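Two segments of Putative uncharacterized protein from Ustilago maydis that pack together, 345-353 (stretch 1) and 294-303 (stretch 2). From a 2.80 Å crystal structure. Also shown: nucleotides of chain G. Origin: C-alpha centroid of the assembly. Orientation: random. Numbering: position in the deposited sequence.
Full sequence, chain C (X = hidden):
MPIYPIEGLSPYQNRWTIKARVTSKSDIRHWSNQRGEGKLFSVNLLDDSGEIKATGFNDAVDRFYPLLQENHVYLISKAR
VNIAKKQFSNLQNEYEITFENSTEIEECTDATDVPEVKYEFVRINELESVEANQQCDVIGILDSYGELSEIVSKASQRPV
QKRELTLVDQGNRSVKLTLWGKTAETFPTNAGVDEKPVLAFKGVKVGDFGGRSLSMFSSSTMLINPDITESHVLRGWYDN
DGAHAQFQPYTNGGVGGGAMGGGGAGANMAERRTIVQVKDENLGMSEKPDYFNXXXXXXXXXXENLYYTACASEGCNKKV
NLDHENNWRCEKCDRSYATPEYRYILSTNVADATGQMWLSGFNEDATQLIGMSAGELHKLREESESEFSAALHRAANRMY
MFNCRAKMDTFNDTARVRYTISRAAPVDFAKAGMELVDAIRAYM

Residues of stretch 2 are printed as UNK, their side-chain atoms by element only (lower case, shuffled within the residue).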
# COMPACT_ATOMS: atom_id res chain seq x y z
N ILE C 345 -13.38 26.73 0.70
CA ILE C 345 -13.98 25.88 1.72
C ILE C 345 -14.46 24.59 1.06
O ILE C 345 -15.65 24.29 1.01
CB ILE C 345 -15.11 26.62 2.48
CG1 ILE C 345 -15.83 27.60 1.53
CG2 ILE C 345 -14.49 27.35 3.66
CD1 ILE C 345 -17.04 28.32 2.10
N LEU C 346 -13.50 23.85 0.54
CA LEU C 346 -13.76 22.72 -0.32
C LEU C 346 -14.52 21.57 0.34
O LEU C 346 -14.14 21.08 1.41
CB LEU C 346 -12.43 22.20 -0.84
CG LEU C 346 -12.46 21.02 -1.81
CD1 LEU C 346 -12.28 21.55 -3.22
CD2 LEU C 346 -11.34 20.05 -1.46
N SER C 347 -15.59 21.13 -0.32
CA SER C 347 -16.29 19.93 0.11
C SER C 347 -16.17 18.87 -0.98
O SER C 347 -16.77 19.00 -2.06
CB SER C 347 -17.75 20.24 0.37
OG SER C 347 -18.26 19.39 1.38
N THR C 348 -15.41 17.81 -0.72
CA THR C 348 -15.13 16.82 -1.76
C THR C 348 -15.42 15.38 -1.38
O THR C 348 -15.00 14.91 -0.34
CB THR C 348 -13.68 16.93 -2.25
OG1 THR C 348 -13.52 16.06 -3.37
CG2 THR C 348 -12.68 16.52 -1.16
N ASN C 349 -16.13 14.67 -2.26
CA ASN C 349 -16.43 13.26 -2.07
C ASN C 349 -15.39 12.33 -2.72
O ASN C 349 -15.18 12.34 -3.93
CB ASN C 349 -17.83 12.94 -2.61
CG ASN C 349 -18.33 11.55 -2.22
OD1 ASN C 349 -18.55 10.72 -3.07
ND2 ASN C 349 -18.50 11.31 -0.92
N VAL C 350 -14.73 11.52 -1.89
CA VAL C 350 -13.66 10.64 -2.35
C VAL C 350 -14.05 9.20 -2.14
O VAL C 350 -14.76 8.88 -1.18
CB VAL C 350 -12.30 10.93 -1.66
CG1 VAL C 350 -11.92 12.40 -1.81
CG2 VAL C 350 -12.29 10.50 -0.20
N ALA C 351 -13.59 8.33 -3.03
CA ALA C 351 -13.93 6.91 -2.98
C ALA C 351 -12.71 6.03 -3.17
O ALA C 351 -11.72 6.44 -3.75
CB ALA C 351 -14.96 6.58 -4.03
N ASP C 352 -12.79 4.82 -2.62
CA ASP C 352 -11.86 3.74 -2.95
C ASP C 352 -12.69 2.48 -3.14
O ASP C 352 -13.90 2.58 -3.38
CB ASP C 352 -10.77 3.59 -1.88
CG ASP C 352 -11.31 3.14 -0.49
OD1 ASP C 352 -12.54 2.86 -0.33
OD2 ASP C 352 -10.47 3.08 0.46
N ALA C 353 -12.08 1.30 -3.02
CA ALA C 353 -12.82 0.05 -3.25
C ALA C 353 -13.65 -0.40 -2.05
O ALA C 353 -14.44 -1.35 -2.16
CB ALA C 353 -11.89 -1.06 -3.69
N UNK C 294 -5.26 8.09 3.68
CA UNK C 294 -6.09 7.31 2.75
C UNK C 294 -5.73 7.59 1.28
O UNK C 294 -5.67 8.74 0.85
c UNK C 294 -8.06 6.86 4.23
c UNK C 294 -8.43 7.01 1.84
c UNK C 294 -7.60 7.55 2.98
N UNK C 295 -5.46 6.54 0.53
CA UNK C 295 -5.36 6.65 -0.92
C UNK C 295 -6.80 6.66 -1.42
O UNK C 295 -7.53 5.69 -1.19
c UNK C 295 -1.45 3.64 -2.40
n UNK C 295 -0.85 2.63 -1.80
n UNK C 295 -2.69 3.47 -2.86
n UNK C 295 -0.82 4.80 -2.51
c UNK C 295 -4.64 5.44 -1.50
c UNK C 295 -3.48 4.49 -3.57
c UNK C 295 -3.91 5.73 -2.79
N UNK C 296 -7.23 7.75 -2.06
CA UNK C 296 -8.58 7.81 -2.62
C UNK C 296 -8.65 8.65 -3.87
O UNK C 296 -7.72 9.41 -4.17
c UNK C 296 -9.57 8.31 -1.59
N UNK C 297 -9.75 8.50 -4.61
CA UNK C 297 -9.93 9.20 -5.86
C UNK C 297 -10.98 10.26 -5.67
O UNK C 297 -12.05 9.98 -5.11
o UNK C 297 -9.42 7.25 -7.20
c UNK C 297 -10.40 8.26 -6.98
c UNK C 297 -10.61 9.02 -8.25
N UNK C 298 -10.69 11.48 -6.14
CA UNK C 298 -11.71 12.50 -6.10
C UNK C 298 -12.77 12.12 -7.12
O UNK C 298 -12.49 11.98 -8.30
c UNK C 298 -11.17 13.93 -6.31
c UNK C 298 -12.32 14.92 -6.48
c UNK C 298 -10.31 14.35 -5.13
N UNK C 299 -13.98 11.92 -6.62
CA UNK C 299 -15.16 11.59 -7.43
C UNK C 299 -16.09 12.80 -7.63
O UNK C 299 -16.79 12.87 -8.64
c UNK C 299 -17.40 10.50 -6.98
c UNK C 299 -15.90 10.42 -6.76
c UNK C 299 -15.35 9.10 -7.24
N UNK C 300 -16.11 13.73 -6.68
CA UNK C 300 -16.99 14.91 -6.78
C UNK C 300 -16.52 16.08 -5.93
O UNK C 300 -16.08 15.90 -4.79
c UNK C 300 -19.87 16.14 -7.76
c UNK C 300 -18.44 14.56 -6.37
c UNK C 300 -19.42 15.73 -6.50
c UNK C 300 -20.79 17.46 -5.51
c UNK C 300 -20.76 17.20 -7.90
o UNK C 300 -22.10 18.91 -6.91
c UNK C 300 -21.22 17.86 -6.77
c UNK C 300 -19.90 16.40 -5.38
N UNK C 301 -16.63 17.28 -6.50
CA UNK C 301 -16.44 18.54 -5.77
C UNK C 301 -17.75 19.31 -5.80
O UNK C 301 -18.34 19.50 -6.85
c UNK C 301 -13.15 18.75 -7.63
c UNK C 301 -15.04 20.58 -5.48
c UNK C 301 -15.30 19.38 -6.36
c UNK C 301 -14.03 18.52 -6.43
N UNK C 302 -18.21 19.71 -4.63
CA UNK C 302 -19.47 20.45 -4.48
C UNK C 302 -19.30 21.87 -5.02
O UNK C 302 -18.46 22.64 -4.52
c UNK C 302 -22.58 21.87 -0.76
n UNK C 302 -22.92 21.55 0.65
c UNK C 302 -21.19 21.41 -1.13
c UNK C 302 -19.87 20.47 -3.01
c UNK C 302 -20.99 21.42 -2.64
N UNK C 303 -20.08 22.21 -6.05
CA UNK C 303 -19.97 23.51 -6.71
C UNK C 303 -20.41 24.66 -5.80
O UNK C 303 -19.66 25.60 -5.57
c UNK C 303 -20.43 22.84 -10.44
c UNK C 303 -20.77 23.55 -8.01
c UNK C 303 -20.43 22.42 -8.97
o UNK C 303 -20.97 23.89 -10.82
n UNK C 303 -19.81 22.01 -11.28
P DT G 19 -24.68 19.18 -4.05
OP1 DT G 19 -23.26 19.16 -4.47
OP2 DT G 19 -25.18 20.31 -3.22
O5' DT G 19 -25.55 19.18 -5.39
C5' DT G 19 -26.21 18.01 -5.90
C4' DT G 19 -25.22 17.11 -6.61
O4' DT G 19 -24.59 16.23 -5.65
C3' DT G 19 -25.84 16.16 -7.64
O3' DT G 19 -24.79 15.76 -8.52
C2' DT G 19 -26.27 14.99 -6.77
C1' DT G 19 -25.16 14.93 -5.72
N1 DT G 19 -25.58 14.54 -4.35
C2 DT G 19 -24.60 14.12 -3.49
O2 DT G 19 -23.42 14.03 -3.80
N3 DT G 19 -25.05 13.80 -2.23
C4 DT G 19 -26.35 13.86 -1.76
O4 DT G 19 -26.60 13.54 -0.60
C5 DT G 19 -27.33 14.31 -2.73
C7 DT G 19 -28.76 14.41 -2.32
C6 DT G 19 -26.90 14.63 -3.96
P DT G 18 -27.49 16.62 1.61
OP1 DT G 18 -28.79 17.34 1.53
OP2 DT G 18 -27.46 15.17 1.93
O5' DT G 18 -26.74 16.84 0.22
C5' DT G 18 -26.75 18.13 -0.44
C4' DT G 18 -25.37 18.47 -0.95
O4' DT G 18 -24.47 18.52 0.18
C3' DT G 18 -24.77 17.45 -1.91
O3' DT G 18 -25.01 17.79 -3.29
C2' DT G 18 -23.30 17.41 -1.56
C1' DT G 18 -23.17 18.14 -0.22
N1 DT G 18 -22.58 17.35 0.88
C2 DT G 18 -21.49 17.89 1.52
O2 DT G 18 -20.99 18.96 1.20
N3 DT G 18 -21.01 17.13 2.56
C4 DT G 18 -21.50 15.92 3.01
O4 DT G 18 -20.96 15.36 3.95
C5 DT G 18 -22.66 15.42 2.29
C7 DT G 18 -23.26 14.12 2.71
C6 DT G 18 -23.14 16.16 1.28
P DT G 20 -25.02 14.82 -9.80
OP1 DT G 20 -25.10 15.70 -10.99
OP2 DT G 20 -26.15 13.88 -9.52
O5' DT G 20 -23.68 13.96 -9.86
C5' DT G 20 -22.37 14.57 -9.72
C4' DT G 20 -21.24 13.61 -10.02
O4' DT G 20 -20.75 13.01 -8.80
C3' DT G 20 -21.55 12.45 -10.98
O3' DT G 20 -20.69 12.51 -12.13
C2' DT G 20 -21.24 11.19 -10.18
C1' DT G 20 -21.11 11.65 -8.74
N1 DT G 20 -22.34 11.55 -7.93
C2 DT G 20 -22.28 11.93 -6.61
O2 DT G 20 -21.26 12.33 -6.07
N3 DT G 20 -23.47 11.83 -5.93
C4 DT G 20 -24.68 11.39 -6.43
O4 DT G 20 -25.66 11.34 -5.69
C5 DT G 20 -24.67 11.01 -7.82
C7 DT G 20 -25.93 10.52 -8.45
C6 DT G 20 -23.51 11.10 -8.49

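Position 294 carries three side-chain carbons, one bearing the other two. Its CB points toward stretch 1, yet it makes no close contact with it. The fork directly at CB identifies Val-294. At position 295 three carbons lead to a nitrogen and then to a carbon bearing two more nitrogens, a guanidinium group. Its end leads away from stretch 1, and CB of Asp-352 lies 3.9 Å from the backbone O of 295. This is Arg-295, whose NH2 is hydrogen-bonded elsewhere in the structure.

Position 296 has a single side-chain carbon, which points toward stretch 1 and lies 3.8 Å from CG2 of Val-350 and 3.6 Å from O of Ala-351. One carbon means Ala-296. Position 297 shows a carbon carrying one oxygen and one carbon. Its backbone pairs twice with Ala-351: N of 297 donates to O of Ala-351 at 3.0 Å, and N of Ala-351 donates to O of 297 at 3.1 Å. The hydroxyl and methyl on a branched CB give Thr-297.

At position 298 there are again three carbons, forked at the first. One branch is 3.5 Å from OG1 of Thr-348 and the other 4.2 Å from CG1 of Val-350, the partner across the strands; the residue is Val-298. Position 299 repeats the fork, and both branches are carbon, so no hydroxyl is present; one branch lies 4.1 Å from CB of Ala-351. This is Val-299.

Position 300 has one carbon followed by a six-carbon ring bearing an oxygen. Its CB lies 4.1 Å from CB of Asn-349, while the ring leads away from stretch 1 toward the nucleotides. A hydroxylated ring is Tyr-300, and its OH donates to OP1 of DT19 at 2.7 Å. Position 301 holds four carbons, forked at the first with one arm two carbons long. The one-carbon arm comes within 3.7 Å of CD1 of Leu-346, and this is Ile-301.

Position 302 has four carbons in a row ending in nitrogen. Its backbone N donates to O of Ser-347 at 3.0 Å, and the unbranched chain with its terminal amine identifies Lys-302, in an all-t conformation. NZ reaches O2 of DT18 at 3.3 Å, the same atom that OG of Ser-347 contacts at 2.8 Å. Position 303 has three carbons, the third carrying one oxygen and one nitrogen, and points away without touching stretch 1: Gln-303, poorly ordered.

The contact is an antiparallel strand pairing interrupted by a bulge. Asn-349 O accepts from both Val-299 N at 3.0 Å and Tyr-300 N at 3.2 Å, so the extra residue is absorbed while the backbone bonding continues. Tyr-300 O in turn accepts from Asn-349 N at 2.8 Å and Thr-348 OG1 at 2.9 Å. Apolar side chains of Leu-346, Val-350, Val-298 and Ile-301 add packing to this backbone ladder, and Ser-347, Tyr-300 and Lys-302 bind the nucleotides.

Stretch 2, residues 294-303: VRATVVYIKQ
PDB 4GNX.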